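Local atomic coordinates of pyridoxamine 5-phosphate-dependent dehydrase (PDB entry 3B8X), a protein that removes the C3'-hydroxyl group from GDP-4-keto-6-deoxy-D-mannose by a combined transamination and deoxygenation, a step in the biosynthesis of the O-antigen sugar L-colitose. Residues V53-S57 against N250-L254; I192-E196 against M256-G261. The protein carries 1 engineered substitution. All blocks are in the same frame, centred on the assembly; numbering follows the deposited sequence.

Contact 1: residues V53-S57 against N250-L254. With G4M ([(2R,3S,4R,5R)-5-(2-amino-6-oxo-1,6-dihydro-9H-purin-9-yl)-3,4-dihydroxytetrahydrofuran-2-yl]methyl (2R,3S,4S,5S,6R)-3,4-dihydroxy-5-[({3-hydroxy-2-methyl-5-[(phosphonooxy)methyl]pyridin-4-yl}methyl)amino]-6-methyltetrahydro-2H-pyran-2-yl dihydrogen diphosphate), chain O.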
loop_
_atom_site.group_PDB
_atom_site.type_symbol
_atom_site.label_atom_id
_atom_site.label_comp_id
_atom_site.label_asym_id
_atom_site.label_seq_id
_atom_site.Cartn_x
_atom_site.Cartn_y
_atom_site.Cartn_z
ATOM N N VAL B 53 5.112 1.218 14.300
ATOM C CA VAL B 53 5.207 0.362 13.102
ATOM C C VAL B 53 5.208 1.265 11.887
ATOM O O VAL B 53 4.186 1.848 11.578
ATOM C CB VAL B 53 4.064 -0.630 12.888
ATOM C CG1 VAL B 53 4.315 -1.402 11.598
ATOM C CG2 VAL B 53 3.925 -1.648 14.051
ATOM N N MET B 54 6.336 1.333 11.188
ATOM C CA MET B 54 6.460 2.134 9.968
ATOM C C MET B 54 5.881 1.438 8.744
ATOM O O MET B 54 6.052 0.241 8.581
ATOM C CB MET B 54 7.903 2.403 9.653
ATOM C CG MET B 54 8.064 3.491 8.547
ATOM S SD MET B 54 9.820 3.676 8.094
ATOM C CE MET B 54 9.871 5.229 7.168
ATOM N N VAL B 55 5.182 2.188 7.913
ATOM C CA VAL B 55 4.521 1.617 6.747
ATOM C C VAL B 55 4.741 2.514 5.556
ATOM O O VAL B 55 5.354 3.573 5.642
ATOM C CB VAL B 55 2.991 1.370 6.951
ATOM C CG1 VAL B 55 2.781 0.195 7.926
ATOM C CG2 VAL B 55 2.318 2.599 7.476
ATOM N N SER B 56 4.286 2.053 4.416
ATOM C CA SER B 56 4.536 2.787 3.200
ATOM C C SER B 56 4.030 4.226 3.125
ATOM O O SER B 56 4.606 4.993 2.381
ATOM C CB SER B 56 4.099 1.928 2.006
ATOM O OG SER B 56 2.668 1.821 1.938
ATOM N N SER B 57 2.948 4.602 3.812
ATOM C CA SER B 57 2.434 5.991 3.753
ATOM C C SER B 57 1.459 6.178 4.914
ATOM O O SER B 57 1.124 5.212 5.617
ATOM C CB SER B 57 1.704 6.307 2.431
ATOM O OG SER B 57 0.587 5.443 2.287
ATOM N N ASN B 250 0.957 -6.007 1.647
ATOM C CA ASN B 250 2.381 -5.731 1.686
ATOM C C ASN B 250 2.389 -4.195 1.597
ATOM O O ASN B 250 2.153 -3.625 0.512
ATOM C CB ASN B 250 3.163 -6.274 0.504
ATOM C CG ASN B 250 4.564 -5.655 0.404
ATOM O OD1 ASN B 250 4.904 -4.764 1.189
ATOM N ND2 ASN B 250 5.377 -6.108 -0.577
ATOM N N VAL B 251 2.573 -3.523 2.734
ATOM C CA VAL B 251 2.712 -2.060 2.793
ATOM C C VAL B 251 4.001 -1.690 3.537
ATOM O O VAL B 251 4.065 -0.757 4.323
ATOM C CB VAL B 251 1.500 -1.352 3.415
ATOM C CG1 VAL B 251 0.269 -1.625 2.509
ATOM C CG2 VAL B 251 1.280 -1.878 4.828
ATOM N N ARG B 252 5.027 -2.488 3.311
ATOM C CA ARG B 252 6.289 -2.239 3.948
ATOM C C ARG B 252 6.896 -0.939 3.393
ATOM O O ARG B 252 6.645 -0.588 2.237
ATOM C CB ARG B 252 7.228 -3.412 3.617
ATOM C CG ARG B 252 6.876 -4.729 4.264
ATOM C CD ARG B 252 7.968 -5.721 3.941
ATOM N NE ARG B 252 8.147 -6.006 2.519
ATOM C CZ ARG B 252 8.518 -7.192 2.044
ATOM N NH1 ARG B 252 8.767 -8.195 2.885
ATOM N NH2 ARG B 252 8.650 -7.378 0.731
ATOM N N PRO B 253 7.665 -0.211 4.211
ATOM C CA PRO B 253 8.320 0.992 3.715
ATOM C C PRO B 253 9.661 0.497 3.209
ATOM O O PRO B 253 10.056 -0.631 3.496
ATOM C CB PRO B 253 8.611 1.820 5.001
ATOM C CG PRO B 253 8.587 0.812 6.160
ATOM C CD PRO B 253 7.942 -0.464 5.645
ATOM N N LEU B 254 10.417 1.380 2.564
ATOM C CA LEU B 254 11.748 1.013 2.067
ATOM C C LEU B 254 12.795 1.235 3.147
ATOM O O LEU B 254 12.628 2.102 4.006
ATOM C CB LEU B 254 12.098 1.851 0.850
ATOM C CG LEU B 254 11.240 1.464 -0.363
ATOM C CD1 LEU B 254 11.547 2.367 -1.523
ATOM C CD2 LEU B 254 11.446 0.012 -0.701
HETATM O OP3 G4M O . -0.105 11.322 2.150
HETATM P PL G4M O . -0.137 10.093 3.150
HETATM O OP1 G4M O . -0.688 8.732 2.459
HETATM O OP2 G4M O . 1.348 9.837 3.709
HETATM O OP4 G4M O . -1.023 10.503 4.455
HETATM C C5B G4M O . -2.373 10.447 4.092
HETATM C C5L G4M O . -3.116 11.320 5.030
HETATM C C6L G4M O . -3.884 10.739 6.030
HETATM N N1L G4M O . -4.595 11.500 6.830
HETATM C C2L G4M O . -4.624 12.812 6.746
HETATM C C2A G4M O . -5.512 13.616 7.667
HETATM C C3L G4M O . -3.857 13.496 5.808
HETATM O O3L G4M O . -3.984 14.839 5.728
HETATM C C4L G4M O . -3.040 12.716 4.929
HETATM C C4A G4M O . -2.248 13.307 3.935
HETATM N N4A G4M O . -2.316 14.591 3.743
HETATM C C4G G4M O . -1.432 15.193 2.810
HETATM C C5G G4M O . -2.067 16.383 2.129
HETATM C C6G G4M O . -2.674 17.334 3.160
HETATM O O5G G4M O . -0.933 17.027 1.557
HETATM C C3G G4M O . -1.019 14.212 1.700
HETATM O O3G G4M O . 0.315 13.798 1.967
HETATM C C2G G4M O . -1.035 14.943 0.325
HETATM O O2G G4M O . -0.318 14.212 -0.674
HETATM C C1G G4M O . -0.414 16.315 0.442
HETATM O O1G G4M O . -0.897 17.051 -0.673
HETATM P P2 G4M O . 0.078 18.070 -1.409
HETATM O O3P G4M O . 0.821 19.006 -0.320
HETATM O O4P G4M O . -0.844 19.074 -2.287
HETATM O OPP G4M O . 1.066 17.094 -2.228
HETATM P P G4M O . 1.985 17.867 -3.297
HETATM O O1P G4M O . 1.291 18.831 -4.394
HETATM O O2P G4M O . 2.643 16.617 -4.031
HETATM O "O5'" G4M O . 3.236 18.492 -2.558
HETATM C "C5'" G4M O . 2.979 19.821 -2.155
HETATM C "C4'" G4M O . 4.137 20.674 -2.649
HETATM O "O4'" G4M O . 5.392 19.960 -2.438
HETATM C "C3'" G4M O . 4.016 20.896 -4.174
HETATM O "O3'" G4M O . 4.578 22.174 -4.439
HETATM C "C2'" G4M O . 4.871 19.755 -4.768
HETATM O "O2'" G4M O . 5.412 20.193 -6.021
HETATM C "C1'" G4M O . 5.983 19.695 -3.731
HETATM N N9 G4M O . 6.649 18.387 -3.728
HETATM C C8 G4M O . 6.079 17.207 -3.372
HETATM N N7 G4M O . 7.001 16.268 -3.457
HETATM C C4 G4M O . 7.971 18.175 -4.025
HETATM C C5 G4M O . 8.209 16.792 -3.848
HETATM C C6 G4M O . 9.535 16.276 -4.077
HETATM O O6 G4M O . 9.832 15.099 -3.940
HETATM N N3 G4M O . 8.966 18.975 -4.418
HETATM C C2 G4M O . 10.173 18.481 -4.643
HETATM N N1 G4M O . 10.478 17.154 -4.479
HETATM N N2 G4M O . 11.162 19.317 -5.060
#
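Met54 lays its side chain across the ring of Pro253, its CG 3.6 Å from the proline CG and its SD 3.8 Å from the proline CB. With CG opposite the backbone N (chi1 -168°) and the rest of the chain extended, the thioether runs past the ring. The carbonyl O of Met54 reaches the same ring and accepts a bond from Arg215. At Val55, CG1 sits alongside Val251, 4.0 Å from CG2, the two branched side chains pointing the same way and both packed against helix 58-68. Strand 51-55 is the edge of the large mixed sheet of the aspartate aminotransferase-like fold, and the loop leading into helix 255-286 runs beside its last residues. Ser56 N donates to Val251 O at 2.8 Å; the bond is bent, with N above the carbonyl plane. Asn250 forms an Asx turn, its OD1 taking Arg252 N at 3.1 Å, while its ND2 bonds to Glu196 of the second subunit and to a phosphate oxygen of another G4M. Ser56 OG bonds to Thr60 OG1, and the serine CB packs against the carbonyl O of Arg252. Ser57 caps the following helix, its CB 3.4 Å from OP1 of G4M.

Contact 2: residues I192-E196 against M256-G261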
loop_
_atom_site.group_PDB
_atom_site.type_symbol
_atom_site.label_atom_id
_atom_site.label_comp_id
_atom_site.label_asym_id
_atom_site.label_seq_id
_atom_site.Cartn_x
_atom_site.Cartn_y
_atom_site.Cartn_z
ATOM N N ILE B 192 7.928 15.925 8.673
ATOM C CA ILE B 192 9.204 15.268 8.336
ATOM C C ILE B 192 8.940 14.563 7.012
ATOM O O ILE B 192 7.773 14.325 6.664
ATOM C CB ILE B 192 9.728 14.253 9.406
ATOM C CG1 ILE B 192 8.819 13.023 9.543
ATOM C CG2 ILE B 192 9.959 14.974 10.703
ATOM C CD1 ILE B 192 9.446 11.882 10.416
ATOM N N ALA B 193 9.998 14.225 6.273
ATOM C CA ALA B 193 9.786 13.629 4.961
ATOM C C ALA B 193 10.753 12.515 4.626
ATOM O O ALA B 193 11.945 12.680 4.744
ATOM C CB ALA B 193 9.856 14.739 3.919
ATOM N N THR B 194 10.235 11.357 4.221
ATOM C CA THR B 194 11.065 10.203 3.912
ATOM C C THR B 194 10.678 9.733 2.504
ATOM O O THR B 194 10.640 8.543 2.214
ATOM C CB THR B 194 10.758 9.078 4.925
ATOM O OG1 THR B 194 9.361 8.738 4.850
ATOM C CG2 THR B 194 11.031 9.562 6.312
ATOM N N MET B 195 10.385 10.687 1.634
ATOM C CA MET B 195 9.902 10.417 0.272
ATOM C C MET B 195 8.398 10.084 0.366
ATOM O O MET B 195 7.582 10.883 -0.065
ATOM C CB MET B 195 10.761 9.353 -0.450
ATOM C CG MET B 195 12.223 9.748 -0.436
ATOM S SD MET B 195 13.248 8.742 -1.535
ATOM C CE MET B 195 13.454 7.359 -0.563
ATOM N N GLU B 196 8.032 8.928 0.928
ATOM C CA GLU B 196 6.656 8.604 1.259
ATOM C C GLU B 196 6.899 7.882 2.589
ATOM O O GLU B 196 8.021 7.403 2.831
ATOM C CB GLU B 196 6.019 7.628 0.247
ATOM C CG GLU B 196 5.695 8.241 -1.110
ATOM C CD GLU B 196 4.272 8.720 -1.282
ATOM O OE1 GLU B 196 3.460 8.773 -0.326
ATOM O OE2 GLU B 196 3.968 9.088 -2.414
ATOM N N MET B 256 15.494 2.802 2.856
ATOM C CA MET B 256 15.944 4.164 2.712
ATOM C C MET B 256 15.049 5.102 3.501
ATOM O O MET B 256 15.539 6.076 4.090
ATOM C CB MET B 256 15.904 4.573 1.241
ATOM C CG MET B 256 17.159 4.180 0.493
ATOM S SD MET B 256 16.761 4.689 -1.171
ATOM C CE MET B 256 18.103 4.062 -2.157
ATOM N N SER B 257 13.744 4.841 3.469
ATOM C CA SER B 257 12.828 5.715 4.179
ATOM C C SER B 257 13.102 5.715 5.681
ATOM O O SER B 257 12.986 6.734 6.344
ATOM C CB SER B 257 11.387 5.379 3.897
ATOM O OG SER B 257 11.065 5.808 2.586
ATOM N N GLY B 258 13.424 4.553 6.219
ATOM C CA GLY B 258 13.716 4.423 7.641
ATOM C C GLY B 258 15.035 5.161 7.951
ATOM O O GLY B 258 15.131 5.867 8.936
ATOM N N ALA B 259 16.019 5.090 7.068
ATOM C CA ALA B 259 17.281 5.768 7.324
ATOM C C ALA B 259 17.100 7.263 7.343
ATOM O O ALA B 259 17.594 7.947 8.238
ATOM C CB ALA B 259 18.376 5.355 6.340
ATOM N N ILE B 260 16.389 7.756 6.338
ATOM C CA ILE B 260 16.145 9.165 6.213
ATOM C C ILE B 260 15.381 9.579 7.473
ATOM O O ILE B 260 15.625 10.671 8.047
ATOM C CB ILE B 260 15.252 9.468 4.986
ATOM C CG1 ILE B 260 15.992 9.180 3.673
ATOM C CG2 ILE B 260 14.739 10.890 5.037
ATOM C CD1 ILE B 260 15.115 8.925 2.428
ATOM N N GLY B 261 14.390 8.762 7.845
ATOM C CA GLY B 261 13.520 9.150 8.964
ATOM C C GLY B 261 14.276 9.393 10.270
ATOM O O GLY B 261 13.890 10.229 11.081
#
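Ser257 reaches from helix 255-286 to the loop 192-196 and donates its hydroxyl to a backbone carbonyl, OG to Thr194 O at 2.8 Å, with the donor in the carbonyl plane. Its OG stands opposite its own carbonyl carbon (chi1 -73°), which carries the hydroxyl off the helix side to the loop. Thr194 O also takes a weak bond from Glu196 N. The Thr194 hydroxyl turns back to its own loop, OG1 donating to Glu196 O at 2.8 Å from well above that carbonyl's plane, and it bonds to Ser186 OG as well.

Around the Ser257 bond the contacts are by van der Waals packing. Thr194 CG2 sits 3.7 Å from Gly261 CA, where the lack of a side chain lets the loop come close to the helix. Ile260 spreads over the loop: CG2 packs 3.3 Å from Ala193 O, which accepts from Trp13 NE1, and CD1 meets Met195 CE at 3.8 Å, the two side chains crossing at about a right angle. Bending at chi3 (-80°) brings the methionine methyl to the helix, where it also touches Met256 CB at 4.1 Å.

The one charged group, Glu196, is directed to the second subunit, forming a salt bridge with Arg252 and a hydrogen bond with Asn250 there. Helix and loop thus pack at the dimer interface, as befits an aminotransferase-fold dimer whose cofactor pockets draw residues from both subunits.

How the contacts relate
From the N terminus, the chain first lays down the edge strand and turn of 53-57, then builds most of the large sheet before reaching 192-196, just ahead of strand 198-202, the sheet neighbour of strand 51-55. Contact 1 closes a loop of 192 residues when 250-254 returns to the strand end; contact 2 closes a shorter one, of 59, almost at once, as helix 255-286 begins. The two closures cross, since the segments alternate. They also touch: Met54 CE lies 3.6 Å from Ser257 O, and Ser56 O meets Glu196 CB. Together they tie the sheet edge and its adjoining loop to the start of the long helix, beside the second subunit.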